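PDB 6L33: MexT protein, which probably binds DNA as a LysR-type transcriptional activator of the MexEF-OprN efflux pump, and is represented here by its regulatory domain. Local coordinates for residues B[4-9]-B[35-40]. Residues are numbered along the deposited sequence; the frame is centred on the assembly and turned at random.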
loop_
_atom_site.group_PDB
_atom_site.type_symbol
_atom_site.label_atom_id
_atom_site.label_comp_id
_atom_site.label_asym_id
_atom_site.label_seq_id
_atom_site.Cartn_x
_atom_site.Cartn_y
_atom_site.Cartn_z
ATOM N N ALA B 4 29.883 0.115 10.516
ATOM C CA ALA B 4 29.447 -0.700 11.647
ATOM C C ALA B 4 29.032 0.155 12.837
ATOM O O ALA B 4 28.157 -0.250 13.613
ATOM C CB ALA B 4 30.554 -1.674 12.048
ATOM N N THR B 5 29.640 1.330 13.003
ATOM C CA THR B 5 29.308 2.238 14.093
ATOM C C THR B 5 28.319 3.319 13.672
ATOM O O THR B 5 28.159 4.315 14.386
ATOM C CB THR B 5 30.578 2.887 14.648
ATOM O OG1 THR B 5 31.237 3.619 13.606
ATOM C CG2 THR B 5 31.524 1.832 15.206
ATOM N N SER B 6 27.653 3.147 12.535
ATOM C CA SER B 6 26.769 4.181 12.016
ATOM C C SER B 6 25.411 4.125 12.702
ATOM O O SER B 6 24.834 3.046 12.879
ATOM C CB SER B 6 26.601 4.033 10.505
ATOM O OG SER B 6 25.795 5.076 9.982
ATOM N N THR B 7 24.906 5.295 13.096
ATOM C CA THR B 7 23.539 5.454 13.572
ATOM C C THR B 7 22.693 6.255 12.589
ATOM O O THR B 7 21.678 6.840 12.977
ATOM C CB THR B 7 23.521 6.121 14.948
ATOM O OG1 THR B 7 24.143 7.410 14.863
ATOM C CG2 THR B 7 24.262 5.268 15.965
ATOM N N ALA B 8 23.101 6.299 11.324
ATOM C CA ALA B 8 22.414 7.118 10.340
ATOM C C ALA B 8 21.068 6.508 9.971
ATOM O O ALA B 8 20.865 5.292 10.045
ATOM C CB ALA B 8 23.273 7.282 9.085
ATOM N N VAL B 9 20.140 7.373 9.579
ATOM C CA VAL B 9 18.827 6.960 9.102
ATOM C C VAL B 9 18.844 6.999 7.582
ATOM O O VAL B 9 19.301 7.981 6.983
ATOM C CB VAL B 9 17.716 7.859 9.667
ATOM C CG1 VAL B 9 16.359 7.427 9.128
ATOM C CG2 VAL B 9 17.729 7.823 11.188
ATOM N N PRO B 35 24.186 -2.342 13.179
ATOM C CA PRO B 35 23.009 -2.441 14.060
ATOM C C PRO B 35 22.404 -1.101 14.442
ATOM O O PRO B 35 21.235 -1.066 14.847
ATOM C CB PRO B 35 23.553 -3.174 15.297
ATOM C CG PRO B 35 24.869 -3.765 14.865
ATOM C CD PRO B 35 25.407 -2.836 13.830
ATOM N N GLY B 36 23.148 -0.003 14.333
ATOM C CA GLY B 36 22.615 1.289 14.712
ATOM C C GLY B 36 21.822 2.016 13.650
ATOM O O GLY B 36 21.230 3.057 13.945
ATOM N N ILE B 37 21.780 1.500 12.424
ATOM C CA ILE B 37 21.152 2.213 11.316
ATOM C C ILE B 37 19.654 1.947 11.315
ATOM O O ILE B 37 19.195 0.837 11.610
ATOM C CB ILE B 37 21.797 1.825 9.969
ATOM C CG1 ILE B 37 21.486 0.373 9.600
ATOM C CG2 ILE B 37 23.299 2.063 10.013
ATOM C CD1 ILE B 37 20.442 0.221 8.514
ATOM N N VAL B 38 18.886 2.980 10.981
ATOM C CA VAL B 38 17.431 2.915 10.935
ATOM C C VAL B 38 16.990 3.097 9.490
ATOM O O VAL B 38 17.460 4.011 8.802
ATOM C CB VAL B 38 16.796 3.979 11.846
ATOM C CG1 VAL B 38 15.284 3.858 11.825
ATOM C CG2 VAL B 38 17.329 3.844 13.265
ATOM N N LEU B 39 16.089 2.233 9.033
ATOM C CA LEU B 39 15.608 2.246 7.658
ATOM C C LEU B 39 14.173 2.752 7.609
ATOM O O LEU B 39 13.301 2.236 8.317
ATOM C CB LEU B 39 15.691 0.850 7.039
ATOM C CG LEU B 39 15.384 0.768 5.544
ATOM C CD1 LEU B 39 16.367 1.613 4.753
ATOM C CD2 LEU B 39 15.408 -0.677 5.065
ATOM N N VAL B 40 13.931 3.754 6.769
ATOM C CA VAL B 40 12.592 4.259 6.487
ATOM C C VAL B 40 12.277 3.933 5.034
ATOM O O VAL B 40 13.015 4.335 4.126
ATOM C CB VAL B 40 12.482 5.769 6.750
ATOM C CG1 VAL B 40 11.109 6.283 6.333
ATOM C CG2 VAL B 40 12.751 6.075 8.212
HETATM O O HOH W 1 25.647 0.774 13.076
#
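Val9 and Val38 form a parallel beta bridge where strand 9-14 and strand 38-43 begin side by side, in a mixed sheet of the LysR regulatory domain, which has the periplasmic-binding-protein fold; strand 38-43 is outermost within this chain. The backbone evidence is the bond from Val38 N to Ala8 O, 3.2 Å long and 160° at the hydrogen. The same Ala8 O also receives a CA-H...O contact from Ile37 CA. Both valine side chains lie on one face of the sheet, pointing the same way, with Val9 CG2 4.0 Å from Val38 CB. Val9 CG1, anti to its own backbone N (chi1 179°), meets Val40 CG2, also at 4.0 Å.

Before the bridge, the chains are joined less regularly. Thr7 CA approaches Gly36 O at 3.3 Å, and Ile37 CG2 lies against Ser6 CB. Water 1 accepts from Gly36 N and donates to Ala4 O at 2.8 Å; its approach to Ser6 O is too short to be trusted and remains doubtful.

Farther out, Ile37 packs on Leu30 of helix 18-33, which connects the two strands in a beta-alpha-beta crossover. Leu113 of the second subunit covers Val9 and Val38, while Leu39 and Val40 extend the sheet into that subunit. Within the leading loop, residues 6-8 form an ST turn, in which Ala8 N donates to Ser6 OG at 3.2 Å.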